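Local coordinates for probable spore coat polysaccharide biosynthesis protein E (Chromobacterium violaceum ATCC 12472, PDB 3G8R) that probably makes phosphorylated sialic acids as an N-acylneuraminate-9-phosphate synthase, and binds a zinc ion in the barrel domain of this fragment, at residues Phe37-Gly42 / Ala251-Leu256; Met212-Val215 / Val221-Lys224; Gly227-Thr230 / Gly234-Asn237; Ala183-Leu188 / Ile197-His202; Lys82-Met87 / His110-Ile115. All blocks are in the same frame, centred on the assembly; numbering follows the deposited sequence.

Interaction 1: Phe37-Gly42 / Ala251-Leu256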
# COMPACT_ATOMS: atom_id res chain seq x y z
N PHE A 37 14.56 13.00 -11.36
CA PHE A 37 14.09 12.31 -10.13
C PHE A 37 15.12 12.35 -9.05
O PHE A 37 16.34 12.28 -9.31
CB PHE A 37 13.73 10.84 -10.36
CG PHE A 37 12.65 10.64 -11.35
CD1 PHE A 37 12.97 10.37 -12.69
CD2 PHE A 37 11.31 10.75 -10.98
CE1 PHE A 37 11.97 10.20 -13.65
CE2 PHE A 37 10.28 10.57 -11.94
CZ PHE A 37 10.61 10.30 -13.26
N ASP A 38 14.62 12.43 -7.83
CA ASP A 38 15.47 12.72 -6.71
C ASP A 38 15.49 11.51 -5.81
O ASP A 38 14.96 11.51 -4.70
CB ASP A 38 14.96 13.95 -5.99
CG ASP A 38 15.92 14.41 -4.93
OD1 ASP A 38 15.48 15.17 -4.05
OD2 ASP A 38 17.10 14.01 -4.97
N PHE A 39 16.11 10.46 -6.32
CA PHE A 39 16.24 9.20 -5.63
C PHE A 39 17.69 8.82 -5.68
O PHE A 39 18.50 9.50 -6.31
CB PHE A 39 15.51 8.11 -6.39
CG PHE A 39 14.09 8.41 -6.73
CD1 PHE A 39 13.21 8.90 -5.76
CD2 PHE A 39 13.60 8.12 -8.01
CE1 PHE A 39 11.87 9.14 -6.09
CE2 PHE A 39 12.27 8.34 -8.34
CZ PHE A 39 11.40 8.87 -7.39
N ASP A 40 18.01 7.71 -5.04
CA ASP A 40 19.30 7.06 -5.25
C ASP A 40 19.14 6.02 -6.31
O ASP A 40 18.07 5.49 -6.52
CB ASP A 40 19.79 6.38 -3.98
CG ASP A 40 20.20 7.37 -2.96
OD1 ASP A 40 20.42 8.54 -3.35
OD2 ASP A 40 20.29 6.97 -1.77
N PHE A 41 20.24 5.70 -6.96
CA PHE A 41 20.22 4.80 -8.06
C PHE A 41 21.47 3.94 -7.96
O PHE A 41 22.56 4.43 -7.64
CB PHE A 41 20.24 5.58 -9.39
CG PHE A 41 19.01 6.40 -9.65
CD1 PHE A 41 17.79 5.79 -9.92
CD2 PHE A 41 19.08 7.79 -9.68
CE1 PHE A 41 16.67 6.54 -10.19
CE2 PHE A 41 17.96 8.54 -9.94
CZ PHE A 41 16.75 7.92 -10.19
N GLY A 42 21.29 2.65 -8.26
CA GLY A 42 22.36 1.68 -8.38
C GLY A 42 22.18 0.85 -9.64
O GLY A 42 21.07 0.61 -10.08
N ALA A 251 6.01 6.75 -11.89
CA ALA A 251 4.93 6.13 -11.20
C ALA A 251 5.25 6.20 -9.72
O ALA A 251 4.39 6.53 -8.90
CB ALA A 251 4.82 4.73 -11.64
N ALA A 252 6.50 5.90 -9.37
CA ALA A 252 6.86 5.91 -7.97
C ALA A 252 6.74 7.36 -7.51
O ALA A 252 6.13 7.64 -6.48
CB ALA A 252 8.26 5.32 -7.78
N ALA A 253 7.26 8.28 -8.33
CA ALA A 253 7.20 9.71 -8.07
C ALA A 253 5.80 10.16 -7.71
O ALA A 253 5.60 10.86 -6.70
CB ALA A 253 7.64 10.44 -9.30
N ARG A 254 4.85 9.74 -8.53
CA ARG A 254 3.45 10.02 -8.31
C ARG A 254 2.92 9.42 -7.00
O ARG A 254 2.25 10.10 -6.22
CB ARG A 254 2.64 9.52 -9.51
CG ARG A 254 1.22 9.98 -9.53
CD ARG A 254 0.52 9.60 -10.83
NE ARG A 254 -0.94 9.74 -10.70
CZ ARG A 254 -1.58 10.92 -10.62
NH1 ARG A 254 -0.91 12.08 -10.69
NH2 ARG A 254 -2.88 10.95 -10.46
N ALA A 255 3.22 8.16 -6.75
CA ALA A 255 2.74 7.45 -5.57
C ALA A 255 3.23 8.13 -4.30
O ALA A 255 2.51 8.18 -3.31
CB ALA A 255 3.24 6.03 -5.60
N LEU A 256 4.45 8.68 -4.33
CA LEU A 256 4.96 9.35 -3.16
C LEU A 256 4.16 10.60 -2.90
O LEU A 256 3.86 10.91 -1.75
CB LEU A 256 6.44 9.66 -3.32
CG LEU A 256 7.30 8.41 -3.35
CD1 LEU A 256 8.61 8.69 -4.01
CD2 LEU A 256 7.48 7.77 -2.00
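Phe37 and Phe39 both turn their rings to Ala253, but each meets the helix in its own way. The Phe37 ring comes edge-on. Its CE2 lies 3.7 Å from Ala253 CB, and the methyl carbon sits in the plane of the ring. Phe39 comes at Leu256 from the opposite direction. Its CE1 stands 3.9 Å from Leu256 CD1, at an oblique approach to the ring. The far end of the ring, CZ, reaches the helix backbone, 4.3 Å from Ala253 N. That nitrogen lies near the ring plane. In both phenylalanines CG is anti to the carbonyl carbon (chi1 -60° in Phe37, -52° in Phe39), and both CB atoms already point at the helix. The contact is apolar, with no hydrogen bond across it. It is a partly exposed patch in the loop that leads into strand 40-47. Phe37 also packs on Arg246, Leu249 and Ala250 of helix 242-259, and Phe39 meets the ring of Phe8 in strand 7-11. Leu256 leans in turn on Val215 of helix 209-216. Helix 242-259 thus lies beside helix 209-216 on the outside of the barrel, near where strand 221-225 closes on strand 7-11.

Interaction 2: Met212-Val215 / Val221-Lys224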
# COMPACT_ATOMS: atom_id res chain seq x y z
N MSE A 212 3.78 1.38 -7.37
CA MSE A 212 3.05 2.23 -6.46
C MSE A 212 2.60 1.38 -5.26
O MSE A 212 2.85 1.70 -4.09
CB MSE A 212 1.87 2.86 -7.17
CG MSE A 212 2.13 3.39 -8.57
SE MSE A 212 0.87 4.58 -8.95
CE MSE A 212 0.87 4.44 -10.72
N LEU A 213 1.97 0.26 -5.56
CA LEU A 213 1.58 -0.69 -4.53
C LEU A 213 2.76 -1.03 -3.64
O LEU A 213 2.61 -1.25 -2.43
CB LEU A 213 1.05 -1.93 -5.19
CG LEU A 213 -0.46 -2.05 -5.24
CD1 LEU A 213 -1.14 -0.78 -5.62
CD2 LEU A 213 -0.82 -3.16 -6.19
N ALA A 214 3.95 -1.05 -4.23
CA ALA A 214 5.13 -1.50 -3.53
C ALA A 214 5.57 -0.40 -2.58
O ALA A 214 5.87 -0.65 -1.42
CB ALA A 214 6.24 -1.84 -4.51
N VAL A 215 5.57 0.82 -3.07
CA VAL A 215 5.99 1.93 -2.25
C VAL A 215 5.05 2.05 -1.08
O VAL A 215 5.48 2.32 0.05
CB VAL A 215 5.90 3.20 -3.03
CG1 VAL A 215 6.09 4.38 -2.09
CG2 VAL A 215 6.94 3.17 -4.10
N VAL A 221 13.63 0.11 -1.54
CA VAL A 221 14.68 -0.30 -2.48
C VAL A 221 13.95 -1.09 -3.52
O VAL A 221 13.08 -1.89 -3.20
CB VAL A 221 15.64 -1.23 -1.82
CG1 VAL A 221 16.58 -1.74 -2.83
CG2 VAL A 221 16.35 -0.52 -0.67
N PHE A 222 14.31 -0.86 -4.77
CA PHE A 222 13.51 -1.37 -5.86
C PHE A 222 14.42 -1.81 -6.94
O PHE A 222 15.27 -1.05 -7.36
CB PHE A 222 12.57 -0.28 -6.35
CG PHE A 222 11.60 0.20 -5.30
CD1 PHE A 222 10.43 -0.51 -5.02
CD2 PHE A 222 11.87 1.35 -4.55
CE1 PHE A 222 9.54 -0.08 -4.02
CE2 PHE A 222 11.01 1.80 -3.56
CZ PHE A 222 9.84 1.08 -3.29
N GLU A 223 14.27 -3.04 -7.40
CA GLU A 223 15.15 -3.59 -8.44
C GLU A 223 14.30 -4.03 -9.58
O GLU A 223 13.29 -4.70 -9.37
CB GLU A 223 15.90 -4.77 -7.90
CG GLU A 223 16.98 -5.34 -8.77
CD GLU A 223 17.57 -6.61 -8.16
OE1 GLU A 223 18.15 -7.42 -8.91
OE2 GLU A 223 17.43 -6.81 -6.92
N LYS A 224 14.73 -3.65 -10.79
CA LYS A 224 14.09 -4.05 -12.02
C LYS A 224 15.14 -4.35 -13.07
O LYS A 224 16.16 -3.66 -13.13
CB LYS A 224 13.21 -2.91 -12.50
CG LYS A 224 12.65 -3.08 -13.90
CD LYS A 224 11.22 -3.60 -13.89
CE LYS A 224 10.21 -2.48 -13.61
NZ LYS A 224 8.82 -2.92 -13.86
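Ala214 and Val215 meet the ring of Phe222, and they are the residues of 212-215 that touch the strand. Before them, Met212, a selenomethionine, has its CB turned from the strand. It packs on Ala255 of helix 242-259 and on Leu213 of the second subunit. Leu213 packs in the same way on Met212 of that subunit. Ala214 is the first to touch. Its CB points at the strand and lies 3.8 Å from Phe222 CE1, at the ring edge and near the ring plane. Val215 follows. Its CG2 comes 3.7 Å from Phe222 CZ, obliquely to the ring, and its CA also nears CZ at 4.1 Å. The two side chains cross at about a right angle. In Val215 it is CG2 that stands beside the backbone N, with CG1 opposite that N (chi1 170°), and this brings CG2 to the CZ end of the ring. Phe222 is gripped further by Phe8 and Trp248. Helix and strand belong to the beta-alpha-beta unit 196-201, 209-216, 221-225 of the barrel. Every touching group is carbon, and no hydrogen bond crosses the contact. It therefore rests on dispersion and the exclusion of water, and gives the helix no directional hold on the strand.

Interaction 3: Gly227-Thr230 / Gly234-Asn237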
# COMPACT_ATOMS: atom_id res chain seq x y z
N GLY A 227 17.38 -3.31 -20.17
CA GLY A 227 18.05 -3.70 -21.39
C GLY A 227 17.77 -2.68 -22.46
O GLY A 227 16.83 -1.91 -22.35
N LEU A 228 18.59 -2.63 -23.51
CA LEU A 228 18.37 -1.69 -24.61
C LEU A 228 18.01 -2.42 -25.90
O LEU A 228 18.83 -3.12 -26.50
CB LEU A 228 19.57 -0.74 -24.79
CG LEU A 228 19.71 0.21 -25.99
CD1 LEU A 228 18.62 1.28 -26.05
CD2 LEU A 228 21.06 0.88 -25.96
N PRO A 229 16.73 -2.33 -26.31
CA PRO A 229 16.38 -2.82 -27.63
C PRO A 229 17.20 -2.11 -28.69
O PRO A 229 17.63 -0.97 -28.50
CB PRO A 229 14.90 -2.46 -27.78
CG PRO A 229 14.57 -1.60 -26.59
CD PRO A 229 15.53 -2.02 -25.52
N THR A 230 17.40 -2.80 -29.79
CA THR A 230 18.34 -2.42 -30.82
C THR A 230 17.94 -3.26 -32.02
O THR A 230 17.30 -4.32 -31.87
CB THR A 230 19.79 -2.72 -30.33
OG1 THR A 230 20.33 -1.56 -29.67
CG2 THR A 230 20.74 -3.13 -31.45
N GLY A 234 17.55 -8.19 -29.31
CA GLY A 234 16.21 -8.23 -28.73
C GLY A 234 16.19 -7.91 -27.24
O GLY A 234 17.22 -7.57 -26.63
N ILE A 235 15.01 -8.01 -26.65
CA ILE A 235 14.88 -7.84 -25.21
C ILE A 235 13.91 -8.88 -24.69
O ILE A 235 12.94 -9.26 -25.39
CB ILE A 235 14.42 -6.41 -24.83
CG1 ILE A 235 14.69 -6.14 -23.36
CG2 ILE A 235 12.93 -6.14 -25.20
CD1 ILE A 235 14.66 -4.65 -23.02
N ASN A 236 14.15 -9.36 -23.47
CA ASN A 236 13.19 -10.28 -22.93
C ASN A 236 11.99 -9.62 -22.29
O ASN A 236 11.84 -8.40 -22.25
CB ASN A 236 13.81 -11.32 -22.01
CG ASN A 236 14.75 -10.72 -21.00
OD1 ASN A 236 15.87 -10.36 -21.33
ND2 ASN A 236 14.30 -10.59 -19.77
N ASN A 237 11.14 -10.48 -21.77
CA ASN A 237 9.76 -10.18 -21.48
C ASN A 237 9.59 -9.70 -20.02
O ASN A 237 8.47 -9.42 -19.57
CB ASN A 237 8.97 -11.46 -21.80
CG ASN A 237 9.92 -12.68 -22.13
OD1 ASN A 237 10.67 -12.69 -23.14
ND2 ASN A 237 9.91 -13.69 -21.24
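Ile235 reaches Gly227 and Pro229 through an extended side chain. CG1 lies opposite the backbone N (chi1 -163°) and CD1 continues the chain outward (chi2 163°). The methyl CD1 is thereby carried to the other arm of the loop. CG2 sits between the backbone N and the carbonyl carbon. CD1 is the atom that makes the contact. It lies 3.6 Å from Gly227 O and 3.7 Å from Gly227 C, so it rests against the peptide group. It also lies 3.7 Å from Pro229 CD. There the proline ring and the isoleucine run side by side and point the same way. The backbone N of Leu228 is farther off, 4.4 Å from the same CD1. Gly227 has no side chain, and its bare backbone accepts the methyl closely. The nearest pair of CA atoms is Pro229 and Gly234, 5.5 Å apart. No hydrogen bond joins the two arms. Around them, Gly227 shares a backbone hydrogen bond with Ala240, Pro229 packs on Asn241, and Leu228 packs on Ala25 and Leu26 of helix 21-33. Both arms belong to the long loop that follows strand 221-225 and precedes helix 242-259. Gly227 comes two residues after His225, a zinc ligand. Such a loop after the last strand lies at the C-terminal end of a TIM barrel, the end where this fold carries its active site.

Interaction 4: Ala183-Leu188 / Ile197-His202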
# COMPACT_ATOMS: atom_id res chain seq x y z
N ALA A 183 1.61 -8.25 -1.36
CA ALA A 183 1.31 -8.28 0.06
C ALA A 183 2.51 -8.75 0.80
O ALA A 183 2.66 -8.45 1.95
CB ALA A 183 0.15 -9.22 0.34
N ARG A 184 3.38 -9.51 0.16
CA ARG A 184 4.46 -10.10 0.89
C ARG A 184 5.43 -9.02 1.39
O ARG A 184 6.17 -9.25 2.36
CB ARG A 184 5.18 -11.20 0.11
CG ARG A 184 6.18 -11.91 1.03
CD ARG A 184 6.52 -13.30 0.59
NE ARG A 184 7.81 -13.30 -0.07
CZ ARG A 184 8.86 -13.96 0.39
NH1 ARG A 184 8.75 -14.68 1.49
NH2 ARG A 184 10.01 -13.88 -0.26
N ILE A 185 5.40 -7.85 0.75
CA ILE A 185 6.32 -6.79 1.16
C ILE A 185 6.04 -6.43 2.63
O ILE A 185 6.97 -6.25 3.42
CB ILE A 185 6.28 -5.56 0.20
CG1 ILE A 185 6.61 -5.97 -1.24
CG2 ILE A 185 7.30 -4.50 0.59
CD1 ILE A 185 6.57 -4.83 -2.19
N LYS A 186 4.76 -6.39 2.99
CA LYS A 186 4.33 -6.04 4.35
C LYS A 186 4.63 -7.20 5.26
O LYS A 186 5.03 -7.00 6.41
CB LYS A 186 2.85 -5.68 4.40
CG LYS A 186 2.25 -5.60 5.82
CD LYS A 186 1.15 -4.55 5.97
CE LYS A 186 -0.17 -4.95 5.27
NZ LYS A 186 -1.01 -3.74 4.82
N THR A 187 4.48 -8.42 4.74
CA THR A 187 4.74 -9.58 5.57
C THR A 187 6.18 -9.51 6.02
O THR A 187 6.49 -9.68 7.21
CB THR A 187 4.48 -10.87 4.85
OG1 THR A 187 3.06 -11.05 4.73
CG2 THR A 187 5.05 -12.06 5.61
N LEU A 188 7.06 -9.21 5.08
CA LEU A 188 8.46 -9.15 5.42
C LEU A 188 8.72 -8.02 6.35
O LEU A 188 9.47 -8.17 7.30
CB LEU A 188 9.30 -9.00 4.17
CG LEU A 188 9.43 -10.26 3.31
CD1 LEU A 188 10.36 -10.00 2.14
CD2 LEU A 188 9.95 -11.41 4.16
N ILE A 197 13.47 -2.96 3.83
CA ILE A 197 12.69 -3.90 3.03
C ILE A 197 12.55 -3.41 1.61
O ILE A 197 12.32 -2.24 1.42
CB ILE A 197 11.30 -4.14 3.64
CG1 ILE A 197 11.45 -4.77 5.04
CG2 ILE A 197 10.39 -5.03 2.71
CD1 ILE A 197 12.12 -6.16 5.03
N GLY A 198 12.69 -4.28 0.62
CA GLY A 198 12.57 -3.83 -0.78
C GLY A 198 11.82 -4.82 -1.64
O GLY A 198 11.24 -5.80 -1.12
N TYR A 199 11.83 -4.57 -2.95
CA TYR A 199 11.05 -5.33 -3.91
C TYR A 199 11.86 -5.47 -5.18
O TYR A 199 12.22 -4.47 -5.79
CB TYR A 199 9.76 -4.58 -4.25
CG TYR A 199 8.93 -5.24 -5.35
CD1 TYR A 199 8.22 -4.50 -6.26
CD2 TYR A 199 8.88 -6.64 -5.47
CE1 TYR A 199 7.45 -5.14 -7.29
CE2 TYR A 199 8.13 -7.28 -6.46
CZ TYR A 199 7.42 -6.53 -7.36
OH TYR A 199 6.68 -7.19 -8.34
N SER A 200 12.14 -6.69 -5.61
CA SER A 200 12.85 -6.86 -6.87
C SER A 200 11.90 -7.59 -7.79
O SER A 200 11.20 -8.50 -7.34
CB SER A 200 14.16 -7.64 -6.70
OG SER A 200 13.98 -8.99 -7.06
N THR A 201 11.88 -7.21 -9.07
CA THR A 201 10.77 -7.59 -9.89
C THR A 201 11.05 -8.18 -11.28
O THR A 201 12.02 -7.83 -11.95
CB THR A 201 9.81 -6.39 -9.98
OG1 THR A 201 8.51 -6.87 -10.33
CG2 THR A 201 10.29 -5.32 -10.97
N HIS A 202 10.15 -9.06 -11.70
CA HIS A 202 10.16 -9.71 -13.01
C HIS A 202 8.77 -9.57 -13.62
O HIS A 202 8.35 -10.36 -14.44
CB HIS A 202 10.53 -11.18 -12.86
CG HIS A 202 11.81 -11.39 -12.12
ND1 HIS A 202 11.85 -11.85 -10.82
CD2 HIS A 202 13.09 -11.14 -12.47
CE1 HIS A 202 13.11 -11.92 -10.42
NE2 HIS A 202 13.88 -11.48 -11.39
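Ile185 branches at CB into two arms that meet different strand residues. CG2 touches Ile197 CG2 at 3.8 Å, as the two isoleucine side chains slide past each other in opposite directions. The other arm starts at CG1, which is anti to the carbonyl carbon (chi1 -58°). It runs on extended to CD1. That methyl comes 3.8 Å from Tyr199 CB and 4.0 Å from Tyr199 CG, and meets the ring obliquely. Here the two side chains cross at about a right angle. Ile197 also presses on the helix backbone: its CG2 lies 3.7 Å from Ile185 O. Its other tip, CD1, lies 4.1 Å from Leu188 CB. The touching residues are all buried. Farther out, Tyr199 OH is hydrogen-bonded to Glu203 OE1. Helix 184-188 runs nearly antiparallel to strand 197-201, at 150°, with axes 8.6 Å apart. They belong to the beta-alpha-beta unit 164-168, 184-191, 196-201. Ile185 and Tyr199 both reach Ala214 of helix 209-216, and Leu188 packs on Ile166 of strand 164-168. In the same segment as Tyr199, His202 binds the zinc ion together with His225. The strand is flanked in the sheet by strands 164-168 and 221-225.

Interaction 5: Lys82-Met87 / His110-Ile115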
# COMPACT_ATOMS: atom_id res chain seq x y z
N LYS A 82 35.37 -2.53 -16.64
CA LYS A 82 35.05 -1.40 -17.52
C LYS A 82 33.63 -0.90 -17.26
O LYS A 82 33.38 0.30 -17.23
CB LYS A 82 35.24 -1.75 -19.01
CG LYS A 82 36.20 -0.82 -19.77
CD LYS A 82 35.53 0.38 -20.49
CE LYS A 82 35.16 1.57 -19.55
NZ LYS A 82 36.29 2.00 -18.66
N LEU A 83 32.70 -1.83 -17.04
CA LEU A 83 31.30 -1.46 -16.85
C LEU A 83 31.10 -0.76 -15.53
O LEU A 83 30.44 0.26 -15.45
CB LEU A 83 30.37 -2.67 -16.98
CG LEU A 83 30.21 -3.13 -18.42
CD1 LEU A 83 29.44 -4.44 -18.49
CD2 LEU A 83 29.57 -2.04 -19.30
N VAL A 84 31.72 -1.30 -14.48
CA VAL A 84 31.73 -0.60 -13.21
C VAL A 84 32.22 0.83 -13.41
O VAL A 84 31.69 1.77 -12.82
CB VAL A 84 32.66 -1.30 -12.21
CG1 VAL A 84 32.80 -0.47 -10.93
CG2 VAL A 84 32.15 -2.72 -11.93
N ALA A 85 33.23 0.97 -14.26
CA ALA A 85 33.84 2.25 -14.47
C ALA A 85 32.78 3.24 -14.93
O ALA A 85 32.60 4.28 -14.29
CB ALA A 85 34.95 2.12 -15.45
N GLU A 86 32.06 2.91 -15.99
CA GLU A 86 30.92 3.72 -16.44
C GLU A 86 29.86 3.85 -15.35
O GLU A 86 29.55 4.97 -14.94
CB GLU A 86 30.29 3.17 -17.72
CG GLU A 86 30.96 3.60 -19.04
CD GLU A 86 30.77 5.08 -19.43
OE1 GLU A 86 29.60 5.55 -19.52
OE2 GLU A 86 31.80 5.76 -19.70
N MSE A 87 29.31 2.73 -14.86
CA MSE A 87 28.35 2.81 -13.76
C MSE A 87 28.67 4.00 -12.87
O MSE A 87 27.86 4.91 -12.72
CB MSE A 87 28.35 1.54 -12.91
CG MSE A 87 27.53 0.45 -13.50
SE MSE A 87 27.70 -1.22 -12.81
CE MSE A 87 26.86 -1.95 -14.18
N HIS A 110 37.13 -4.95 -7.73
CA HIS A 110 36.50 -3.99 -8.58
C HIS A 110 36.01 -2.79 -7.81
O HIS A 110 35.60 -1.79 -8.39
CB HIS A 110 35.38 -4.66 -9.33
CG HIS A 110 35.86 -5.56 -10.41
ND1 HIS A 110 35.01 -6.16 -11.32
CD2 HIS A 110 37.11 -5.96 -10.76
CE1 HIS A 110 35.71 -6.89 -12.17
NE2 HIS A 110 36.99 -6.78 -11.86
N GLY A 111 36.09 -2.85 -6.49
CA GLY A 111 35.59 -1.76 -5.64
C GLY A 111 34.10 -1.51 -5.83
O GLY A 111 33.63 -0.37 -5.85
N ILE A 112 33.36 -2.61 -5.97
CA ILE A 112 31.91 -2.57 -5.98
C ILE A 112 31.45 -2.24 -4.56
O ILE A 112 32.04 -2.72 -3.61
CB ILE A 112 31.34 -3.92 -6.47
CG1 ILE A 112 31.39 -3.96 -8.00
CG2 ILE A 112 29.90 -4.12 -5.97
CD1 ILE A 112 31.87 -5.25 -8.56
N GLU A 113 30.42 -1.41 -4.43
CA GLU A 113 29.95 -0.88 -3.14
C GLU A 113 29.02 -1.81 -2.38
O GLU A 113 29.01 -1.77 -1.15
CB GLU A 113 29.25 0.46 -3.32
CG GLU A 113 30.11 1.54 -3.99
CD GLU A 113 29.29 2.73 -4.49
OE1 GLU A 113 28.66 3.42 -3.64
OE2 GLU A 113 29.29 2.97 -5.72
N ILE A 114 28.23 -2.61 -3.10
CA ILE A 114 27.17 -3.46 -2.51
C ILE A 114 27.03 -4.92 -3.09
O ILE A 114 27.31 -5.17 -4.28
CB ILE A 114 25.80 -2.73 -2.62
CG1 ILE A 114 25.82 -1.41 -1.84
CG2 ILE A 114 24.64 -3.64 -2.18
CD1 ILE A 114 24.59 -0.49 -2.04
N ILE A 115 26.59 -5.85 -2.25
CA ILE A 115 26.41 -7.24 -2.65
C ILE A 115 24.94 -7.65 -2.72
O ILE A 115 24.26 -7.67 -1.71
CB ILE A 115 27.16 -8.22 -1.69
CG1 ILE A 115 28.67 -8.05 -1.85
CG2 ILE A 115 26.77 -9.69 -1.95
CD1 ILE A 115 29.50 -8.52 -0.66
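Val84 faces a turn of the chain at His110, where the nearest CA atoms of the two segments are 7.5 Å apart. Residues 82-87 lie within helix 77-89, with Glu86 N bonded to Lys82 O and Met87 N to Leu83 O. The other segment leaves helix 101-109 and enters strand 114-117. Gly111 is the first residue to leave helical geometry. Its phi is positive (61°), and two bonds return to the last helical turn, which makes a Schellman motif. The turn sends Ile112 back toward the sheet. Val84 then touches this connection with both of its methyl groups. CG1 lies 4.0 Å from His110 O, so one methyl rests near the carbonyl oxygen. CG2 lies 4.2 Å from Ile112 CG1. Val84 and Ile112 cross at about a right angle. In Val84, CG1 is opposite the backbone N (chi1 173°) and CG2 is beside it, and the fork so formed spans His110 and Ile112. These are van der Waals contacts, and no hydrogen bond joins the segments. The three touching residues are buried. The imidazole of His110 is held elsewhere, by a hydrogen bond between its ND1 and Tyr47 OH. Tyr47, in strand 40-47, also packs on Val84 and Ile112. Gly111 O accepts a hydrogen bond from Lys88 NZ. The contact thus joins the helix before strand 93-98 to the turn after the helix that follows that strand. A helix packing on the next helix-to-strand turn in this way belongs to the outer layer of a TIM barrel, here well away from the zinc site.

Overall arrangement
All five contacts lie in one closed eight-stranded barrel. Interactions 2, 4 and 5 are buried, interaction 3 is partly buried, and interaction 1 is a surface contact. Interactions 2 and 4 each lie within one of two successive beta-alpha-beta units, and their strands are neighbours: Glu223 O and Thr201 N lie 2.9 Å apart, a probable hydrogen bond. Interaction 1 touches interaction 2 through Leu256 and Val215. Interactions 3 and 5 touch none of the others by packing. No contact has a hydrogen bond across it. Interactions 1 and 2 use aromatic rings, interactions 4 and 5 mainly branched aliphatic chains. Interaction 3 sets a methyl against bare backbone and proline.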